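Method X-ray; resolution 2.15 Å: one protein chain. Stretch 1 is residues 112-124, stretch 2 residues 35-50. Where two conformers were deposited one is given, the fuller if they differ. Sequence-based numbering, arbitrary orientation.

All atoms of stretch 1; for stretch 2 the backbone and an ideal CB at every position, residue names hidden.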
# COMPACT_ATOMS: atom_id res chain seq x y z
N VAL A 112 -5.73 -5.58 -17.59
CA VAL A 112 -6.97 -6.29 -17.26
C VAL A 112 -8.16 -5.35 -17.15
O VAL A 112 -8.08 -4.42 -16.35
CB VAL A 112 -6.68 -6.96 -15.87
CG1 VAL A 112 -7.96 -7.44 -15.18
CG2 VAL A 112 -5.65 -8.08 -16.00
N TYR A 113 -9.31 -5.64 -17.82
CA TYR A 113 -10.52 -4.83 -17.62
C TYR A 113 -10.84 -4.86 -16.12
O TYR A 113 -10.87 -5.94 -15.53
CB TYR A 113 -11.72 -5.38 -18.43
CG TYR A 113 -13.04 -4.74 -18.05
CD1 TYR A 113 -13.37 -3.47 -18.49
CD2 TYR A 113 -13.90 -5.37 -17.16
CE1 TYR A 113 -14.56 -2.86 -18.10
CE2 TYR A 113 -15.09 -4.76 -16.76
CZ TYR A 113 -15.42 -3.51 -17.23
OH TYR A 113 -16.58 -2.88 -16.87
N ASP A 114 -11.02 -3.68 -15.51
CA ASP A 114 -11.30 -3.59 -14.09
C ASP A 114 -12.74 -3.14 -13.86
O ASP A 114 -13.52 -3.90 -13.30
CB ASP A 114 -10.31 -2.63 -13.40
CG ASP A 114 -10.49 -2.59 -11.89
OD1 ASP A 114 -10.18 -3.60 -11.23
OD2 ASP A 114 -10.96 -1.56 -11.38
N LYS A 115 -13.09 -1.93 -14.28
CA LYS A 115 -14.43 -1.40 -14.06
C LYS A 115 -14.70 -0.21 -14.96
O LYS A 115 -13.81 0.23 -15.69
CB LYS A 115 -14.59 -0.96 -12.58
CG LYS A 115 -13.71 0.23 -12.17
CD LYS A 115 -13.61 0.37 -10.66
CE LYS A 115 -12.79 1.55 -10.21
NZ LYS A 115 -12.63 1.59 -8.73
N THR A 116 -15.93 0.32 -14.90
CA THR A 116 -16.34 1.54 -15.59
C THR A 116 -16.62 2.60 -14.54
O THR A 116 -17.21 2.29 -13.51
CB THR A 116 -17.57 1.30 -16.47
OG1 THR A 116 -18.61 0.69 -15.71
CG2 THR A 116 -17.25 0.49 -17.71
N THR A 117 -16.20 3.84 -14.80
CA THR A 117 -16.40 4.98 -13.90
C THR A 117 -16.96 6.13 -14.73
O THR A 117 -16.92 6.05 -15.96
CB THR A 117 -15.07 5.35 -13.21
OG1 THR A 117 -14.19 5.97 -14.16
CG2 THR A 117 -14.38 4.15 -12.56
N PRO A 118 -17.42 7.25 -14.12
CA PRO A 118 -17.90 8.38 -14.93
C PRO A 118 -16.81 8.94 -15.87
O PRO A 118 -17.14 9.46 -16.94
CB PRO A 118 -18.32 9.42 -13.88
CG PRO A 118 -18.56 8.64 -12.64
CD PRO A 118 -17.54 7.53 -12.68
N GLN A 119 -15.52 8.81 -15.48
CA GLN A 119 -14.39 9.25 -16.30
C GLN A 119 -14.30 8.39 -17.55
O GLN A 119 -14.33 8.92 -18.67
CB GLN A 119 -13.06 9.20 -15.51
CG GLN A 119 -12.78 10.44 -14.66
CD GLN A 119 -13.74 10.62 -13.51
OE1 GLN A 119 -14.26 9.65 -12.94
NE2 GLN A 119 -13.97 11.86 -13.10
N GLY A 120 -14.24 7.09 -17.36
CA GLY A 120 -14.16 6.15 -18.47
C GLY A 120 -14.03 4.70 -18.06
O GLY A 120 -14.33 4.33 -16.92
N ILE A 121 -13.58 3.87 -19.00
CA ILE A 121 -13.36 2.44 -18.82
C ILE A 121 -12.00 2.29 -18.18
O ILE A 121 -11.01 2.69 -18.78
CB ILE A 121 -13.45 1.73 -20.20
CG1 ILE A 121 -14.83 1.98 -20.86
CG2 ILE A 121 -13.17 0.22 -20.06
CD1 ILE A 121 -14.86 1.77 -22.31
N VAL A 122 -11.92 1.69 -16.98
CA VAL A 122 -10.67 1.55 -16.25
C VAL A 122 -10.12 0.13 -16.39
O VAL A 122 -10.84 -0.84 -16.19
CB VAL A 122 -10.85 1.92 -14.76
CG1 VAL A 122 -9.54 1.76 -13.98
CG2 VAL A 122 -11.39 3.34 -14.62
N TYR A 123 -8.81 0.04 -16.69
CA TYR A 123 -8.07 -1.21 -16.79
C TYR A 123 -7.03 -1.26 -15.70
O TYR A 123 -6.38 -0.25 -15.46
CB TYR A 123 -7.36 -1.34 -18.14
CG TYR A 123 -8.28 -1.65 -19.30
CD1 TYR A 123 -9.06 -0.65 -19.88
CD2 TYR A 123 -8.37 -2.93 -19.83
CE1 TYR A 123 -9.94 -0.94 -20.92
CE2 TYR A 123 -9.24 -3.22 -20.87
CZ TYR A 123 -10.01 -2.22 -21.43
OH TYR A 123 -10.86 -2.50 -22.47
N ALA A 124 -6.87 -2.41 -15.06
CA ALA A 124 -5.81 -2.58 -14.07
C ALA A 124 -4.60 -3.01 -14.84
O ALA A 124 -4.73 -3.85 -15.73
CB ALA A 124 -6.21 -3.62 -13.03
N UNK A 35 -10.76 -12.02 -23.67
CA UNK A 35 -11.78 -11.21 -24.32
C UNK A 35 -12.83 -10.88 -23.26
O UNK A 35 -13.32 -11.81 -22.61
CB UNK A 35 -12.40 -11.93 -25.52
N UNK A 36 -13.17 -9.60 -23.07
CA UNK A 36 -14.15 -9.17 -22.07
C UNK A 36 -15.26 -8.36 -22.71
O UNK A 36 -14.99 -7.43 -23.46
CB UNK A 36 -13.47 -8.35 -20.97
N UNK A 37 -16.51 -8.70 -22.38
CA UNK A 37 -17.70 -8.00 -22.84
C UNK A 37 -18.34 -7.29 -21.66
O UNK A 37 -18.53 -7.90 -20.60
CB UNK A 37 -18.69 -8.96 -23.50
N UNK A 38 -18.63 -5.99 -21.82
CA UNK A 38 -19.25 -5.19 -20.78
C UNK A 38 -20.01 -4.02 -21.39
O UNK A 38 -19.85 -3.73 -22.58
CB UNK A 38 -18.20 -4.69 -19.79
N UNK A 39 -20.82 -3.35 -20.57
CA UNK A 39 -21.59 -2.18 -20.97
C UNK A 39 -21.01 -0.93 -20.33
O UNK A 39 -20.54 -0.99 -19.19
CB UNK A 39 -23.06 -2.34 -20.59
N UNK A 40 -21.02 0.19 -21.05
CA UNK A 40 -20.57 1.47 -20.52
C UNK A 40 -21.45 2.57 -21.12
O UNK A 40 -21.59 2.64 -22.34
CB UNK A 40 -19.09 1.71 -20.83
N UNK A 41 -22.11 3.36 -20.25
CA UNK A 41 -23.06 4.40 -20.65
C UNK A 41 -24.15 3.78 -21.55
O UNK A 41 -24.60 4.40 -22.52
CB UNK A 41 -22.34 5.54 -21.37
N UNK A 42 -24.56 2.55 -21.22
CA UNK A 42 -25.59 1.83 -21.94
C UNK A 42 -25.23 1.23 -23.29
O UNK A 42 -26.12 0.69 -23.96
CB UNK A 42 -26.77 2.78 -22.15
N UNK A 43 -23.95 1.31 -23.72
CA UNK A 43 -23.52 0.74 -25.00
C UNK A 43 -22.63 -0.48 -24.75
O UNK A 43 -21.86 -0.47 -23.80
CB UNK A 43 -22.78 1.78 -25.84
N UNK A 44 -22.75 -1.52 -25.59
CA UNK A 44 -21.98 -2.76 -25.47
C UNK A 44 -20.56 -2.62 -26.02
O UNK A 44 -20.39 -2.19 -27.17
CB UNK A 44 -22.70 -3.89 -26.20
N UNK A 45 -19.54 -3.01 -25.23
CA UNK A 45 -18.12 -2.98 -25.63
C UNK A 45 -17.54 -4.38 -25.65
O UNK A 45 -17.94 -5.20 -24.84
CB UNK A 45 -17.31 -2.09 -24.68
N UNK A 46 -16.56 -4.62 -26.52
CA UNK A 46 -15.79 -5.87 -26.60
C UNK A 46 -14.33 -5.49 -26.41
O UNK A 46 -13.87 -4.58 -27.09
CB UNK A 46 -16.01 -6.60 -27.93
N UNK A 47 -13.63 -6.11 -25.45
CA UNK A 47 -12.24 -5.77 -25.16
C UNK A 47 -11.37 -6.99 -25.31
O UNK A 47 -11.53 -7.93 -24.54
CB UNK A 47 -12.10 -5.19 -23.75
N UNK A 48 -10.45 -6.99 -26.27
CA UNK A 48 -9.52 -8.11 -26.47
C UNK A 48 -8.14 -7.65 -26.03
O UNK A 48 -7.69 -6.59 -26.48
CB UNK A 48 -9.50 -8.58 -27.93
N UNK A 49 -7.49 -8.42 -25.14
CA UNK A 49 -6.15 -8.11 -24.66
C UNK A 49 -5.25 -9.31 -24.96
O UNK A 49 -5.63 -10.44 -24.67
CB UNK A 49 -6.16 -7.78 -23.17
N UNK A 50 -4.08 -9.07 -25.57
CA UNK A 50 -3.14 -10.13 -25.93
C UNK A 50 -1.74 -9.80 -25.50
O UNK A 50 -1.17 -8.83 -26.00
CB UNK A 50 -3.17 -10.39 -27.44

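Stretch 2 is a hairpin whose CA-to-CB bonds alternate, so one face of it meets stretch 1.

At position 35 no atom of stretch 1 lies within 5.5 Å of the ideal CB, so the visible atoms set no preference; it is Glu 35. Position 36 points toward stretch 1, its ideal CB 4.3 Å from Tyr 113 CB. The gap suits a small or beta-branched residue. It is Thr 36, whose CG2 lies 3.8 Å from Tyr 113 CD2. Position 37 points away: Asp 37.

Position 38 points toward stretch 1, with its ideal CB 3.8 Å from Tyr 113 OH. The Tyr 113 ring offers a flat surface and Ile 121 an apolar one, so an aromatic or a large aliphatic residue would fit. Phe 38, chi1 p, forms an offset stack with Tyr 113, centroids 4.1 Å apart and planes at 18°, while its CZ lies 3.6 Å from Ile 121 CG2. Position 39 points away, and a long polar chain is tolerated: Lys 39. Its backbone O and Tyr 113 OH share a water.

Position 40 points toward stretch 1, its ideal CB 3.8 Å from Thr 116 CG2 and 4.3 Å from Ile 121 CG1. Beyond lies the backbone of Gly 120, so a long apolar or aromatic group can pack against it. Phe 40, chi1 t, brings CD1 to 3.6 Å from Thr 116 CB, CD2 to 3.7 Å from Ile 121 CG1 and CZ to 3.7 Å from Gly 120 CA.

Positions 41 and 42 are the middle of a type I' turn with positive phi (55° and 75°), where Asn and Gly are commonly favoured. They are Lys 41, whose NZ makes a weak bond to a water that also donates to Gln 119 O, and Gly 42. Positions 43 and 44, out of reach, are Lys 43 and Asp 44.

Position 45 points toward stretch 1, its ideal CB 5.2 Å from Ile 121 CD1; a large apolar or aromatic residue could cover that methyl. Tyr 45 receives it over a ring face, CD1 of Ile 121 being 4.0 Å from the centroid of the Tyr 45 ring. Positions 46 and 48 point away: His 46 and Leu 48.

At position 47 the ideal CB is only 3.2 Å from Tyr 123 OH, favouring a small residue, preferably with a polar group. Ser 47 OG hydrogen-bonds Tyr 123 OH at 2.6 Å. Position 49 points toward stretch 1 with room for a medium apolar residue; Val 49 CG2 lies 4.5 Å from Tyr 123 CE2. Position 50, out of reach, is Ser 50.

Stretch 2 (35-50) ETDFKFKGKDYHSLVS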
# COMPACT_ATOMS: atom_id res chain seq x y z
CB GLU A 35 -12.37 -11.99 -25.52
CG GLU A 35 -13.74 -11.55 -26.05
CD GLU A 35 -13.83 -10.25 -26.81
OE1 GLU A 35 -12.85 -9.47 -26.80
OE2 GLU A 35 -14.89 -10.00 -27.42
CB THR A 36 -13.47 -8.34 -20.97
OG1 THR A 36 -12.35 -9.07 -20.47
CG2 THR A 36 -14.40 -8.03 -19.81
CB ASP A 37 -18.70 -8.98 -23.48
CG ASP A 37 -18.23 -9.61 -24.78
OD1 ASP A 37 -17.24 -9.11 -25.36
OD2 ASP A 37 -18.85 -10.59 -25.22
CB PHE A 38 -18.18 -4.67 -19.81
CG PHE A 38 -17.14 -3.79 -20.46
CD1 PHE A 38 -17.33 -2.42 -20.54
CD2 PHE A 38 -15.99 -4.33 -21.00
CE1 PHE A 38 -16.39 -1.61 -21.17
CE2 PHE A 38 -15.05 -3.52 -21.63
CZ PHE A 38 -15.26 -2.17 -21.71
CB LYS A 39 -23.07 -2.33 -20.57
CG LYS A 39 -23.89 -3.16 -21.54
CD LYS A 39 -25.32 -3.31 -21.06
CE LYS A 39 -26.12 -4.25 -21.93
NZ LYS A 39 -27.42 -4.62 -21.30
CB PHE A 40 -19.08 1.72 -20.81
CG PHE A 40 -18.59 3.07 -20.37
CD1 PHE A 40 -18.79 3.51 -19.07
CD2 PHE A 40 -17.91 3.91 -21.25
CE1 PHE A 40 -18.32 4.75 -18.65
CE2 PHE A 40 -17.44 5.15 -20.83
CZ PHE A 40 -17.66 5.57 -19.54
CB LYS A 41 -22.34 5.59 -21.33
CG LYS A 41 -21.34 6.28 -20.41
CD LYS A 41 -20.87 7.62 -20.96
CE LYS A 41 -20.12 8.43 -19.94
NZ LYS A 41 -19.72 9.76 -20.48
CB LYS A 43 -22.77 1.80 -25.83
CG LYS A 43 -23.66 2.91 -26.37
CD LYS A 43 -24.52 2.46 -27.56
CE LYS A 43 -25.27 3.61 -28.19
NZ LYS A 43 -26.15 3.16 -29.30
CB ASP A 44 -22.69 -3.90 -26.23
CG ASP A 44 -24.06 -4.27 -25.70
OD1 ASP A 44 -24.20 -4.37 -24.46
OD2 ASP A 44 -24.97 -4.50 -26.52
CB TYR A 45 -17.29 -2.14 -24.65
CG TYR A 45 -17.53 -0.65 -24.76
CD1 TYR A 45 -18.71 -0.09 -24.29
CD2 TYR A 45 -16.55 0.20 -25.26
CE1 TYR A 45 -18.95 1.27 -24.40
CE2 TYR A 45 -16.77 1.57 -25.35
CZ TYR A 45 -17.95 2.11 -24.87
OH TYR A 45 -18.20 3.46 -24.97
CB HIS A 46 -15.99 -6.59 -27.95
CG HIS A 46 -17.26 -7.37 -28.05
ND1 HIS A 46 -18.48 -6.82 -27.69
CD2 HIS A 46 -17.48 -8.60 -28.57
CE1 HIS A 46 -19.39 -7.75 -27.94
NE2 HIS A 46 -18.83 -8.85 -28.45
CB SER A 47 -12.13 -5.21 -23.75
OG SER A 47 -10.78 -4.92 -23.41
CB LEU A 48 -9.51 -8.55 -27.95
CG LEU A 48 -8.54 -9.68 -28.31
CD1 LEU A 48 -8.96 -11.01 -27.68
CD2 LEU A 48 -8.43 -9.84 -29.83
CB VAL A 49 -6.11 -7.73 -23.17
CG1 VAL A 49 -4.70 -7.34 -22.76
CG2 VAL A 49 -7.05 -6.57 -22.88
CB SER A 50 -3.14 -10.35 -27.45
OG SER A 50 -4.43 -10.69 -27.92
O HOH W 1 -19.63 -2.78 -16.65
O HOH W 2 -16.48 8.59 -21.06
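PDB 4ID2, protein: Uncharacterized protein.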